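Local coordinates for protein structure-specific endonuclease subunit SLX1 (Candida glabrata, PDB 4XLG) that probably serves as the catalytic subunit of the SLX1-SLX4 endonuclease, nicking branched DNA near junctions during repair and recombination, at residues 5-10 with 291-296; 32-37 with 188-193; 110-115 with 144-149; 128-133 with 159-164; 224-229 with 250-255. The protein carries 1 engineered substitution. All blocks are in the same frame, centred on the assembly; numbering follows the deposited sequence.

Contact 1: 5-10 with 291-296; sequences QQIPDF and VIYYSI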
# COMPACT_ATOMS: atom_id res chain seq x y z
N GLN B 5 1.61 -10.09 10.93
CA GLN B 5 0.27 -9.95 10.36
C GLN B 5 0.42 -9.91 8.86
O GLN B 5 1.39 -9.38 8.31
CB GLN B 5 -0.45 -8.71 10.90
CG GLN B 5 0.14 -7.39 10.51
CD GLN B 5 -0.61 -6.19 11.11
OE1 GLN B 5 -0.91 -6.14 12.32
NE2 GLN B 5 -0.87 -5.19 10.29
N GLN B 6 -0.53 -10.49 8.16
CA GLN B 6 -0.49 -10.45 6.70
C GLN B 6 -0.73 -9.06 6.16
O GLN B 6 -1.42 -8.22 6.79
CB GLN B 6 -1.52 -11.44 6.11
CG GLN B 6 -2.88 -10.90 5.85
CD GLN B 6 -3.68 -11.75 4.83
OE1 GLN B 6 -3.97 -12.94 5.10
NE2 GLN B 6 -3.99 -11.16 3.62
N ILE B 7 -0.17 -8.79 4.99
CA ILE B 7 -0.53 -7.64 4.18
C ILE B 7 -1.96 -7.88 3.64
O ILE B 7 -2.27 -9.00 3.26
CB ILE B 7 0.45 -7.47 3.03
CG1 ILE B 7 1.85 -7.10 3.64
CG2 ILE B 7 -0.05 -6.42 2.01
CD1 ILE B 7 2.80 -6.53 2.62
N PRO B 8 -2.84 -6.88 3.73
CA PRO B 8 -4.24 -7.09 3.28
C PRO B 8 -4.32 -7.54 1.85
O PRO B 8 -3.54 -7.09 0.99
CB PRO B 8 -4.90 -5.69 3.37
CG PRO B 8 -4.07 -5.01 4.50
CD PRO B 8 -2.61 -5.53 4.28
N ASP B 9 -5.27 -8.43 1.59
CA ASP B 9 -5.59 -8.77 0.21
C ASP B 9 -5.96 -7.53 -0.57
O ASP B 9 -5.62 -7.40 -1.73
CB ASP B 9 -6.76 -9.80 0.16
CG ASP B 9 -6.41 -11.08 0.92
OD1 ASP B 9 -5.20 -11.45 1.05
OD2 ASP B 9 -7.33 -11.72 1.45
N PHE B 10 -6.77 -6.68 0.04
CA PHE B 10 -7.13 -5.40 -0.55
C PHE B 10 -7.34 -4.39 0.55
O PHE B 10 -8.05 -4.67 1.51
CB PHE B 10 -8.44 -5.53 -1.38
CG PHE B 10 -8.77 -4.25 -2.16
CD1 PHE B 10 -9.46 -3.19 -1.56
CD2 PHE B 10 -8.30 -4.12 -3.45
CE1 PHE B 10 -9.71 -1.96 -2.29
CE2 PHE B 10 -8.56 -2.92 -4.22
CZ PHE B 10 -9.27 -1.85 -3.63
N VAL B 291 6.07 -8.56 -2.96
CA VAL B 291 6.93 -9.66 -2.54
C VAL B 291 6.58 -10.08 -1.11
O VAL B 291 6.42 -11.29 -0.80
CB VAL B 291 8.43 -9.27 -2.64
CG1 VAL B 291 9.32 -10.39 -2.09
CG2 VAL B 291 8.78 -9.01 -4.11
N ILE B 292 6.43 -9.09 -0.23
CA ILE B 292 6.08 -9.39 1.15
C ILE B 292 4.68 -9.95 1.29
O ILE B 292 4.42 -10.86 2.13
CB ILE B 292 6.19 -8.10 2.01
CG1 ILE B 292 7.67 -7.58 2.01
CG2 ILE B 292 5.77 -8.40 3.45
CD1 ILE B 292 8.76 -8.65 2.50
N TYR B 293 3.76 -9.41 0.50
CA TYR B 293 2.37 -9.91 0.54
C TYR B 293 2.36 -11.44 0.34
O TYR B 293 1.83 -12.18 1.16
CB TYR B 293 1.49 -9.26 -0.53
CG TYR B 293 0.14 -9.97 -0.65
CD1 TYR B 293 -0.89 -9.72 0.28
CD2 TYR B 293 -0.06 -10.94 -1.65
CE1 TYR B 293 -2.12 -10.44 0.22
CE2 TYR B 293 -1.28 -11.67 -1.73
CZ TYR B 293 -2.30 -11.40 -0.79
OH TYR B 293 -3.46 -12.06 -0.87
N TYR B 294 3.00 -11.90 -0.72
CA TYR B 294 2.93 -13.33 -0.98
C TYR B 294 3.77 -14.12 0.04
O TYR B 294 3.40 -15.23 0.44
CB TYR B 294 3.39 -13.62 -2.40
CG TYR B 294 2.38 -13.13 -3.42
CD1 TYR B 294 1.15 -13.79 -3.57
CD2 TYR B 294 2.64 -12.01 -4.19
CE1 TYR B 294 0.19 -13.33 -4.49
CE2 TYR B 294 1.71 -11.54 -5.13
CZ TYR B 294 0.47 -12.18 -5.25
OH TYR B 294 -0.46 -11.76 -6.18
N SER B 295 4.91 -13.54 0.42
CA SER B 295 5.83 -14.20 1.33
C SER B 295 5.14 -14.55 2.63
O SER B 295 5.15 -15.69 3.09
CB SER B 295 7.06 -13.29 1.60
OG SER B 295 8.02 -14.09 2.29
N ILE B 296 4.51 -13.56 3.23
CA ILE B 296 3.87 -13.78 4.52
C ILE B 296 2.62 -14.62 4.40
O ILE B 296 2.40 -15.54 5.20
CB ILE B 296 3.52 -12.42 5.18
CG1 ILE B 296 4.80 -11.67 5.51
CG2 ILE B 296 2.63 -12.63 6.41
CD1 ILE B 296 4.47 -10.29 6.07
O HOH W 1 0.29 -11.11 3.25
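Ile7 and Tyr293 meet where the loop leading into the first strand of the GIY-YIG nuclease fold lies against helix 288-299, which follows the zinc-binding region, so that the start of the chain is held to its end. The tight part is built around Ile7. The Ile7 and Ile292 side chains cross at about a right angle, Ile7 CD1 touching Ile292 CG2 at 3.6 Å, while Ile7 CB rests 3.8 Å from CD1 of Tyr293. A chi1 of 169° sets Tyr293 CG anti to its backbone N; the ring that follows lies alongside the loop, and its edge meets the Ile7 carbonyl oxygen, 3.4 Å from CD1. Lys201 of helix 176-213 makes a cation-pi contact with the same ring. Farther along the helix, Ile296 CG2 packs on CA of Gln6. Another protein chain of the assembly also packs on Ile292 and Ile296.

The looser side is polar and partly exposed. Here a water accepts a weak bond from Ile7 N and donates to Tyr293 O at 2.8 Å, bridging loop and helix. The extended Gln6 chain lies beside Tyr293, its NE2 donating to Ile7 O. Two donors grip one carboxylate oxygen: Gln6 NE2 at 2.9 Å and Tyr293 OH at 2.7 Å reach Asp9 OD1 from opposite faces of the carboxylate plane.

Contact 2: 32-37 with 188-193; sequences NPVRRL and ELVQNL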
# COMPACT_ATOMS: atom_id res chain seq x y z
N ASN B 32 -13.05 -3.46 1.57
CA ASN B 32 -14.06 -3.93 0.62
C ASN B 32 -14.83 -2.71 0.12
O ASN B 32 -15.80 -2.29 0.75
CB ASN B 32 -15.02 -4.95 1.25
CG ASN B 32 -16.04 -5.49 0.26
OD1 ASN B 32 -16.32 -4.87 -0.77
ND2 ASN B 32 -16.63 -6.62 0.59
N PRO B 33 -14.40 -2.19 -1.01
CA PRO B 33 -15.00 -0.94 -1.52
C PRO B 33 -16.41 -1.14 -2.06
O PRO B 33 -17.16 -0.14 -2.12
CB PRO B 33 -14.02 -0.50 -2.64
CG PRO B 33 -13.46 -1.87 -3.18
CD PRO B 33 -13.32 -2.71 -1.88
N VAL B 34 -16.78 -2.38 -2.46
CA VAL B 34 -18.12 -2.60 -2.97
C VAL B 34 -19.14 -2.49 -1.81
O VAL B 34 -20.13 -1.74 -1.87
CB VAL B 34 -18.25 -4.01 -3.66
CG1 VAL B 34 -19.71 -4.15 -4.16
CG2 VAL B 34 -17.21 -4.07 -4.84
N ARG B 35 -18.85 -3.26 -0.73
CA ARG B 35 -19.70 -3.24 0.45
C ARG B 35 -19.75 -1.79 1.03
O ARG B 35 -20.83 -1.28 1.42
CB ARG B 35 -19.14 -4.20 1.48
CG ARG B 35 -20.02 -4.27 2.73
CD ARG B 35 -19.53 -5.47 3.60
NE ARG B 35 -20.53 -5.57 4.65
CZ ARG B 35 -20.44 -4.86 5.77
NH1 ARG B 35 -21.39 -4.93 6.70
NH2 ARG B 35 -19.34 -4.11 5.96
N ARG B 36 -18.58 -1.16 1.04
CA ARG B 36 -18.51 0.21 1.61
C ARG B 36 -19.34 1.18 0.80
O ARG B 36 -20.06 2.03 1.36
CB ARG B 36 -17.08 0.69 1.65
CG ARG B 36 -16.91 2.17 2.19
CD ARG B 36 -17.48 2.34 3.60
NE ARG B 36 -16.77 1.46 4.54
CZ ARG B 36 -15.55 1.70 4.99
NH1 ARG B 36 -14.97 0.78 5.78
NH2 ARG B 36 -14.92 2.85 4.73
N LEU B 37 -19.22 1.11 -0.52
CA LEU B 37 -20.04 2.01 -1.33
C LEU B 37 -21.54 1.74 -1.13
O LEU B 37 -22.33 2.68 -1.06
CB LEU B 37 -19.60 1.89 -2.81
CG LEU B 37 -20.24 2.87 -3.79
CD1 LEU B 37 -20.01 4.34 -3.35
CD2 LEU B 37 -19.56 2.57 -5.17
N GLU B 188 -20.62 -1.35 -10.81
CA GLU B 188 -20.13 -2.50 -11.60
C GLU B 188 -18.60 -2.31 -11.79
O GLU B 188 -17.83 -3.28 -11.72
CB GLU B 188 -20.85 -2.63 -12.97
CG GLU B 188 -20.46 -3.94 -13.56
CD GLU B 188 -20.97 -5.08 -12.66
OE1 GLU B 188 -20.20 -6.01 -12.28
OE2 GLU B 188 -22.16 -4.99 -12.29
N LEU B 189 -18.16 -1.07 -12.06
CA LEU B 189 -16.70 -0.83 -12.23
C LEU B 189 -15.92 -1.14 -10.94
O LEU B 189 -14.79 -1.67 -10.99
CB LEU B 189 -16.42 0.65 -12.62
CG LEU B 189 -17.07 1.02 -13.95
CD1 LEU B 189 -16.80 2.57 -14.20
CD2 LEU B 189 -16.51 0.25 -15.11
N VAL B 190 -16.49 -0.75 -9.80
CA VAL B 190 -15.82 -0.95 -8.51
C VAL B 190 -15.79 -2.48 -8.24
O VAL B 190 -14.74 -3.03 -7.82
CB VAL B 190 -16.54 -0.21 -7.35
CG1 VAL B 190 -15.93 -0.60 -5.95
CG2 VAL B 190 -16.44 1.34 -7.53
N GLN B 191 -16.91 -3.14 -8.48
CA GLN B 191 -16.96 -4.64 -8.33
C GLN B 191 -15.91 -5.29 -9.20
O GLN B 191 -15.17 -6.20 -8.74
CB GLN B 191 -18.37 -5.15 -8.70
CG GLN B 191 -18.51 -6.69 -8.50
CD GLN B 191 -18.58 -7.02 -7.00
OE1 GLN B 191 -17.60 -7.53 -6.39
NE2 GLN B 191 -19.74 -6.81 -6.43
N ASN B 192 -15.84 -4.86 -10.46
CA ASN B 192 -14.89 -5.52 -11.36
C ASN B 192 -13.46 -5.42 -10.89
O ASN B 192 -12.74 -6.45 -10.86
CB ASN B 192 -15.01 -4.94 -12.78
CG ASN B 192 -16.30 -5.38 -13.46
OD1 ASN B 192 -17.00 -6.28 -12.97
ND2 ASN B 192 -16.64 -4.71 -14.58
N LEU B 193 -13.04 -4.21 -10.49
CA LEU B 193 -11.67 -4.01 -10.01
C LEU B 193 -11.42 -4.86 -8.75
O LEU B 193 -10.40 -5.56 -8.67
CB LEU B 193 -11.39 -2.53 -9.67
CG LEU B 193 -10.00 -2.30 -9.02
CD1 LEU B 193 -8.85 -2.54 -10.04
CD2 LEU B 193 -9.87 -0.94 -8.39
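An antiparallel helix pair brings Val34 onto Val190 and Gln191: helix 33-41 lies on the long helix 176-213, the axes of the two short segments approaching to 9.4 Å with 153° between their directions. Val34 carries much of the contact with its two methyls. Its CG2 lies 3.5 Å from CA of Gln191 and 3.9 Å from CG1 of Val190, whereas CG1 touches the Gln191 amide, 3.5 Å from NE2. A bend at chi2 (74°) sets Gln191 CD beside Val34, and the amide it carries has its OE1 bonded to Ser195 OG one turn on. Val190 faces the other helix with both methyls: CG1 sits 3.8 Å from CB of Pro33, and CG2 is 4.1 Å from CD2 of Leu37.

Helix 33-41 belongs to the GIY-YIG catalytic domain, and the contact sets its first turns against the later helix. Ile65 of strand 60-67 touches Pro33, while Met62 of the same strand touches Val190; the interface therefore borders the nuclease sheet. The first turn is fixed by Asn32 at the N-cap, whose OD1 accepts a nearly straight bond from Arg35 N (174°) and a weak one from Val34 N. Arg35 N comes to that oxygen from well above the amide plane.

Contact 3: 110-115 with 144-149; sequences KLAMIT and DKFNVS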
# COMPACT_ATOMS: atom_id res chain seq x y z
N LYS B 110 -8.12 17.96 -4.22
CA LYS B 110 -8.26 16.59 -3.75
C LYS B 110 -7.32 15.68 -4.53
O LYS B 110 -6.67 14.82 -3.97
CB LYS B 110 -9.71 16.10 -3.91
CG LYS B 110 -10.76 17.03 -3.25
CD LYS B 110 -11.48 16.32 -2.12
CE LYS B 110 -11.71 17.24 -0.94
NZ LYS B 110 -12.27 18.54 -1.34
N LEU B 111 -7.25 15.88 -5.86
CA LEU B 111 -6.41 15.02 -6.69
C LEU B 111 -4.91 15.38 -6.58
O LEU B 111 -4.05 14.51 -6.59
CB LEU B 111 -6.85 15.12 -8.16
CG LEU B 111 -8.28 14.67 -8.42
CD1 LEU B 111 -8.66 14.95 -9.95
CD2 LEU B 111 -8.39 13.19 -8.07
N ALA B 112 -4.58 16.66 -6.48
CA ALA B 112 -3.20 17.05 -6.21
C ALA B 112 -2.66 16.45 -4.91
O ALA B 112 -1.49 16.11 -4.83
CB ALA B 112 -3.08 18.59 -6.15
N MET B 113 -3.52 16.36 -3.89
CA MET B 113 -3.09 15.77 -2.62
C MET B 113 -2.65 14.32 -2.83
O MET B 113 -1.73 13.83 -2.16
CB MET B 113 -4.19 15.81 -1.55
CG MET B 113 -4.28 17.16 -0.82
SD MET B 113 -2.71 17.48 0.05
CE MET B 113 -2.49 16.00 1.05
N ILE B 114 -3.31 13.61 -3.76
CA ILE B 114 -2.89 12.23 -4.02
C ILE B 114 -1.44 12.21 -4.49
O ILE B 114 -0.61 11.45 -4.00
CB ILE B 114 -3.74 11.53 -5.10
CG1 ILE B 114 -5.21 11.52 -4.66
CG2 ILE B 114 -3.20 10.06 -5.32
CD1 ILE B 114 -6.22 11.03 -5.76
N THR B 115 -1.15 13.02 -5.48
CA THR B 115 0.21 13.02 -6.01
C THR B 115 1.22 13.42 -4.94
O THR B 115 2.26 12.78 -4.82
CB THR B 115 0.34 13.97 -7.22
OG1 THR B 115 -0.70 13.62 -8.15
CG2 THR B 115 1.72 13.81 -7.87
N ASP B 144 -2.74 17.91 -13.90
CA ASP B 144 -1.79 18.27 -12.84
C ASP B 144 -1.62 19.79 -12.81
O ASP B 144 -0.52 20.29 -13.00
CB ASP B 144 -0.45 17.55 -13.07
CG ASP B 144 0.55 17.77 -11.95
OD1 ASP B 144 0.11 18.03 -10.82
OD2 ASP B 144 1.78 17.67 -12.21
N LYS B 145 -2.74 20.48 -12.61
CA LYS B 145 -2.85 21.95 -12.64
C LYS B 145 -1.75 22.64 -11.84
O LYS B 145 -1.26 23.72 -12.21
CB LYS B 145 -4.25 22.34 -12.11
CG LYS B 145 -4.68 23.78 -12.25
CD LYS B 145 -6.05 23.95 -11.61
N PHE B 146 -1.35 22.00 -10.74
CA PHE B 146 -0.40 22.58 -9.80
C PHE B 146 1.02 22.07 -9.97
O PHE B 146 1.91 22.41 -9.19
CB PHE B 146 -0.92 22.32 -8.38
CG PHE B 146 -2.32 22.85 -8.15
CD1 PHE B 146 -2.63 24.17 -8.49
CD2 PHE B 146 -3.32 22.04 -7.64
CE1 PHE B 146 -3.91 24.67 -8.31
CE2 PHE B 146 -4.60 22.52 -7.45
CZ PHE B 146 -4.91 23.85 -7.78
N ASN B 147 1.23 21.28 -11.02
CA ASN B 147 2.54 20.68 -11.30
C ASN B 147 3.17 20.06 -10.08
O ASN B 147 4.31 20.38 -9.74
CB ASN B 147 3.50 21.70 -11.90
CG ASN B 147 3.01 22.20 -13.22
OD1 ASN B 147 2.87 21.43 -14.17
ND2 ASN B 147 2.68 23.48 -13.29
N VAL B 148 2.41 19.19 -9.41
CA VAL B 148 2.96 18.41 -8.31
C VAL B 148 3.93 17.33 -8.79
O VAL B 148 4.84 16.96 -8.07
CB VAL B 148 1.84 17.73 -7.48
CG1 VAL B 148 2.40 17.26 -6.15
CG2 VAL B 148 0.67 18.68 -7.24
N SER B 149 3.73 16.82 -10.01
CA SER B 149 4.68 15.85 -10.58
C SER B 149 6.06 16.47 -10.80
O SER B 149 6.27 17.29 -11.70
CB SER B 149 4.14 15.29 -11.90
OG SER B 149 3.10 14.36 -11.68
O HOH W 2 -0.84 15.72 -9.89
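Past the end of helix 135-143 the backbone takes positive phi at Asp144 and folds into a type I beta turn to Asn147, closed by Asn147 N to Asp144 O at 2.8 Å; the turn and the residues after it bring Phe146 and Val148 against helix 107-118. Two side chains on successive turns of that helix receive them. Ala112 CB meets the edge of the Phe146 ring, 3.8 Å from CD2, and lies 3.9 Å from Val148 CG2. One turn on, Thr115 and Val148 pass alongside one another, pointing contrary ways, with CG2 of the threonine 3.9 Å from CG1 of the valine.

The Asp144 carboxylate holds the approaching chain in shape: OD1 accepts from Val148 N at 2.9 Å and OD2 from Ser149 N at 3.1 Å, each on the syn side. Thr115 OG1, also bonded to Trp141 NE1, lies 2.7 Å from a water that donates weakly to Asp144 OD1.

Contact 4: 128-133 with 159-164; sequences LTLHFF and YTVSLS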
# COMPACT_ATOMS: atom_id res chain seq x y z
N LEU B 128 2.21 2.06 -4.39
CA LEU B 128 0.75 2.03 -4.44
C LEU B 128 0.21 2.10 -5.85
O LEU B 128 0.92 2.47 -6.80
CB LEU B 128 0.18 3.21 -3.61
CG LEU B 128 0.66 3.12 -2.12
CD1 LEU B 128 0.35 4.42 -1.43
CD2 LEU B 128 -0.11 1.91 -1.42
N THR B 129 -1.07 1.74 -5.98
CA THR B 129 -1.73 1.87 -7.27
C THR B 129 -2.84 2.91 -7.15
O THR B 129 -3.69 2.80 -6.25
CB THR B 129 -2.34 0.52 -7.73
OG1 THR B 129 -1.25 -0.39 -8.01
CG2 THR B 129 -3.24 0.67 -9.02
N LEU B 130 -2.83 3.89 -8.06
CA LEU B 130 -3.90 4.89 -8.12
C LEU B 130 -4.85 4.46 -9.27
O LEU B 130 -4.44 4.44 -10.43
CB LEU B 130 -3.30 6.29 -8.37
CG LEU B 130 -4.30 7.37 -8.83
CD1 LEU B 130 -5.40 7.57 -7.77
CD2 LEU B 130 -3.46 8.64 -9.10
N HIS B 131 -6.10 4.15 -8.95
CA HIS B 131 -7.03 3.65 -9.96
C HIS B 131 -8.20 4.63 -10.12
O HIS B 131 -8.84 4.97 -9.10
CB HIS B 131 -7.63 2.30 -9.54
CG HIS B 131 -8.59 1.77 -10.57
ND1 HIS B 131 -8.17 1.08 -11.70
CD2 HIS B 131 -9.94 1.93 -10.71
CE1 HIS B 131 -9.21 0.82 -12.47
NE2 HIS B 131 -10.30 1.30 -11.88
N PHE B 132 -8.49 5.03 -11.36
CA PHE B 132 -9.67 5.87 -11.65
C PHE B 132 -10.84 5.09 -12.23
O PHE B 132 -10.65 4.26 -13.13
CB PHE B 132 -9.29 6.99 -12.66
CG PHE B 132 -8.34 7.96 -12.06
CD1 PHE B 132 -8.83 8.99 -11.25
CD2 PHE B 132 -6.97 7.84 -12.26
CE1 PHE B 132 -7.96 9.92 -10.64
CE2 PHE B 132 -6.06 8.80 -11.70
CZ PHE B 132 -6.56 9.83 -10.87
N PHE B 133 -12.03 5.36 -11.72
CA PHE B 133 -13.25 4.77 -12.26
C PHE B 133 -13.95 5.73 -13.18
O PHE B 133 -14.97 5.40 -13.83
CB PHE B 133 -14.20 4.42 -11.13
CG PHE B 133 -13.63 3.43 -10.16
CD1 PHE B 133 -13.56 2.06 -10.53
CD2 PHE B 133 -13.17 3.84 -8.89
CE1 PHE B 133 -13.05 1.11 -9.61
CE2 PHE B 133 -12.65 2.90 -7.95
CZ PHE B 133 -12.60 1.52 -8.32
N TYR B 159 4.82 4.49 -8.31
CA TYR B 159 3.41 4.11 -8.15
C TYR B 159 2.84 3.78 -9.54
O TYR B 159 3.45 4.11 -10.55
CB TYR B 159 2.61 5.21 -7.44
CG TYR B 159 2.61 6.54 -8.15
CD1 TYR B 159 3.53 7.53 -7.80
CD2 TYR B 159 1.68 6.81 -9.16
CE1 TYR B 159 3.55 8.75 -8.46
CE2 TYR B 159 1.68 8.04 -9.81
CZ TYR B 159 2.62 8.99 -9.46
OH TYR B 159 2.63 10.21 -10.11
N THR B 160 1.72 3.05 -9.57
CA THR B 160 1.04 2.64 -10.80
C THR B 160 -0.25 3.46 -10.94
O THR B 160 -0.90 3.76 -9.94
CB THR B 160 0.70 1.12 -10.76
OG1 THR B 160 1.93 0.42 -10.69
CG2 THR B 160 -0.06 0.63 -12.03
N VAL B 161 -0.59 3.84 -12.18
CA VAL B 161 -1.89 4.52 -12.43
C VAL B 161 -2.70 3.68 -13.40
O VAL B 161 -2.16 3.23 -14.43
CB VAL B 161 -1.69 5.97 -13.00
CG1 VAL B 161 -3.07 6.65 -13.09
CG2 VAL B 161 -0.82 6.75 -12.04
N SER B 162 -3.98 3.45 -13.09
CA SER B 162 -4.81 2.67 -13.99
C SER B 162 -6.17 3.33 -14.14
O SER B 162 -6.56 4.18 -13.32
CB SER B 162 -4.94 1.21 -13.51
OG SER B 162 -5.36 1.15 -12.15
N LEU B 163 -6.88 2.92 -15.19
CA LEU B 163 -8.19 3.51 -15.52
C LEU B 163 -9.10 2.37 -15.92
O LEU B 163 -8.71 1.51 -16.75
CB LEU B 163 -8.07 4.53 -16.67
CG LEU B 163 -9.40 5.08 -17.21
CD1 LEU B 163 -10.03 6.04 -16.20
CD2 LEU B 163 -9.15 5.82 -18.58
N SER B 164 -10.29 2.33 -15.34
CA SER B 164 -11.22 1.24 -15.64
C SER B 164 -11.52 1.13 -17.11
O SER B 164 -11.73 2.13 -17.78
CB SER B 164 -12.55 1.46 -14.91
OG SER B 164 -12.47 1.03 -13.57
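Each ring nitrogen of His131 shares a hydrogen bond of 2.8 Å at the ring edge, in its plane, ND1 with Ser162 OG and NE2 with Ser164 OG. His131 CD2 lies 3.4 Å above one face of the Phe133 ring, offset toward the rim. Phe132 is met at its edge by Val161 CG1, 3.9 Å from CE2. Ser162 OG stands between its own backbone N and carbonyl carbon (chi1 52°), on the same face of the sheet as His131, whereas Phe132 and Leu163 occupy the other face, Phe132 CB lying 3.7 Å from Leu163 CD1.

Between these two faces the strands run parallel, 17° apart, joined by five backbone hydrogen bonds, the first from Thr160 N to Leu128 O and the last from Ser164 N to Phe132 O.

With helix 135-143 between them in sequence, the strands form a beta-alpha-beta crossover. Trp141 of that helix packs on Leu130, Phe132 and Val161; helix 176-213 covers His131 and Phe133, and strand 60-67 flanks strand 129-132 antiparallel.

Contact 5: 224-229 with 250-255; sequences KIIKHN and VSHLAC. With ZN (zinc ion), chain C.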
# COMPACT_ATOMS: atom_id res chain seq x y z
N LYS B 224 20.11 -23.58 -0.88
CA LYS B 224 19.42 -24.62 -0.12
C LYS B 224 18.03 -24.83 -0.68
O LYS B 224 17.44 -23.91 -1.26
CB LYS B 224 19.35 -24.26 1.35
CG LYS B 224 20.70 -24.14 2.02
CD LYS B 224 20.49 -23.55 3.40
CE LYS B 224 21.80 -23.36 4.12
NZ LYS B 224 21.53 -22.58 5.35
N ILE B 225 17.51 -26.04 -0.52
CA ILE B 225 16.20 -26.40 -1.05
C ILE B 225 15.08 -25.53 -0.49
O ILE B 225 15.04 -25.24 0.71
CB ILE B 225 15.88 -27.90 -0.76
CG1 ILE B 225 16.80 -28.79 -1.58
CG2 ILE B 225 14.43 -28.21 -1.10
CD1 ILE B 225 16.49 -28.78 -3.06
N ILE B 226 14.20 -25.09 -1.37
CA ILE B 226 13.00 -24.38 -0.95
C ILE B 226 11.93 -25.35 -0.41
O ILE B 226 11.38 -26.17 -1.16
CB ILE B 226 12.41 -23.54 -2.11
CG1 ILE B 226 13.49 -22.59 -2.66
CG2 ILE B 226 11.18 -22.76 -1.63
CD1 ILE B 226 13.83 -21.40 -1.75
N LYS B 227 11.67 -25.26 0.90
CA LYS B 227 10.76 -26.18 1.61
C LYS B 227 10.32 -25.53 2.93
O LYS B 227 11.14 -24.90 3.60
CB LYS B 227 11.46 -27.54 1.91
N HIS B 228 9.06 -25.67 3.34
CA HIS B 228 8.70 -25.22 4.69
C HIS B 228 9.20 -26.29 5.69
O HIS B 228 8.99 -27.48 5.46
CB HIS B 228 7.19 -24.98 4.83
N ASN B 229 9.89 -25.87 6.76
CA ASN B 229 10.53 -26.87 7.65
C ASN B 229 9.81 -27.09 8.99
O ASN B 229 8.99 -26.27 9.42
CB ASN B 229 12.01 -26.50 7.91
CG ASN B 229 12.19 -25.30 8.84
OD1 ASN B 229 11.24 -24.73 9.37
ND2 ASN B 229 13.45 -24.92 9.06
N VAL B 250 13.34 -17.90 -7.46
CA VAL B 250 12.80 -18.12 -6.12
C VAL B 250 13.96 -18.05 -5.12
O VAL B 250 15.06 -18.49 -5.43
CB VAL B 250 12.05 -19.48 -6.04
CG1 VAL B 250 12.96 -20.64 -6.42
CG2 VAL B 250 11.41 -19.68 -4.68
N SER B 251 13.73 -17.49 -3.93
CA SER B 251 14.79 -17.43 -2.91
C SER B 251 14.16 -17.43 -1.50
O SER B 251 12.95 -17.26 -1.34
CB SER B 251 15.65 -16.16 -3.10
OG SER B 251 14.86 -15.02 -2.78
N HIS B 252 15.00 -17.57 -0.48
CA HIS B 252 14.61 -17.17 0.87
C HIS B 252 14.39 -15.68 0.87
O HIS B 252 15.16 -14.96 0.25
CB HIS B 252 15.71 -17.57 1.88
CG HIS B 252 15.84 -19.05 2.02
ND1 HIS B 252 16.99 -19.74 1.68
CD2 HIS B 252 14.95 -19.99 2.42
CE1 HIS B 252 16.80 -21.03 1.85
NE2 HIS B 252 15.56 -21.21 2.30
N LEU B 253 13.36 -15.20 1.58
CA LEU B 253 13.15 -13.76 1.71
C LEU B 253 14.39 -13.07 2.30
O LEU B 253 14.81 -12.00 1.81
CB LEU B 253 11.93 -13.46 2.60
CG LEU B 253 11.55 -11.97 2.68
CD1 LEU B 253 11.21 -11.36 1.30
CD2 LEU B 253 10.38 -11.75 3.67
N ALA B 254 14.96 -13.65 3.35
CA ALA B 254 16.17 -13.06 3.95
C ALA B 254 17.30 -12.97 2.95
O ALA B 254 18.06 -11.99 2.94
CB ALA B 254 16.63 -13.86 5.18
N CYS B 255 17.45 -14.00 2.12
CA CYS B 255 18.52 -14.00 1.13
C CYS B 255 18.30 -12.93 0.06
O CYS B 255 19.26 -12.27 -0.37
CB CYS B 255 18.63 -15.39 0.50
SG CYS B 255 19.23 -16.58 1.75
ZN ZN C . 18.64 -18.67 0.68
O HOH W 3 14.08 -23.52 2.35
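A zinc site of the C-terminal, RING-related domain brings His252 beside Lys224 and Ile226. The zinc ion is bound by His252 ND1 at 2.2 Å and by Cys255 SG at 2.4 Å, with Cys219 and Cys222 completing a set of three cysteines and one histidine. The loop 224-229, which follows the first cysteine pair, passes beside the histidine. Ile226 CD1 lies over one face of the imidazole, 4.4 Å from NE2, while Lys224 CB comes to the ring edge at 4.1 Å from CE1.

NE2, the nitrogen that does not bind zinc, donates in the ring plane to a water at 2.7 Å, and this water donates in turn to Ile225 O at 2.6 Å. Both imidazole nitrogens are therefore occupied, an arrangement that fixes the rotation of the ring and ties the loop to a zinc ligand. The four ligand pairs along the chain alternate between two zinc ions, the second held by Cys242, Cys247, Cys279 and Cys282, which is the cross-brace layout of RING domains.

Ile226 and Val250 run antiparallel side by side, Ile226 CG1 lying 4.1 Å from Val250 CG2. The CD1 branch of Ile226 continues onto the backbone, 4.0 Å from C of Ser251. Strand 250-252 pairs with strand 239-241, whose Phe239 also packs on Ile226. At the strand's end, His252 takes the N-cap position of helix 253-260, placing Cys255 in its first turn.

In the fold
All five contacts are joined in one series of packing, in the order 5, 1, 2, 4, 3. Toward the nuclease, Phe10 of contact 1 touches Pro33 of contact 2 (CE1 to CD, 3.7 Å), and contact 2 meets contact 4 through Phe133, whose CZ is 3.7 Å from Leu193 CD2. Contact 3 packs behind contact 4, Ile114 CG2 lying 4.0 Å from Leu130 CD2. Toward the zinc-binding domain, Leu253 CD2 of contact 5 rests 3.6 Å from Ser295 OG of contact 1. The centres of contacts 3 and 5 are about 42 Å apart, and those of contacts 1 and 5 about 17 Å. Contact 1, which touches both contact 2 and contact 5, links the nuclease side to the zinc-binding side.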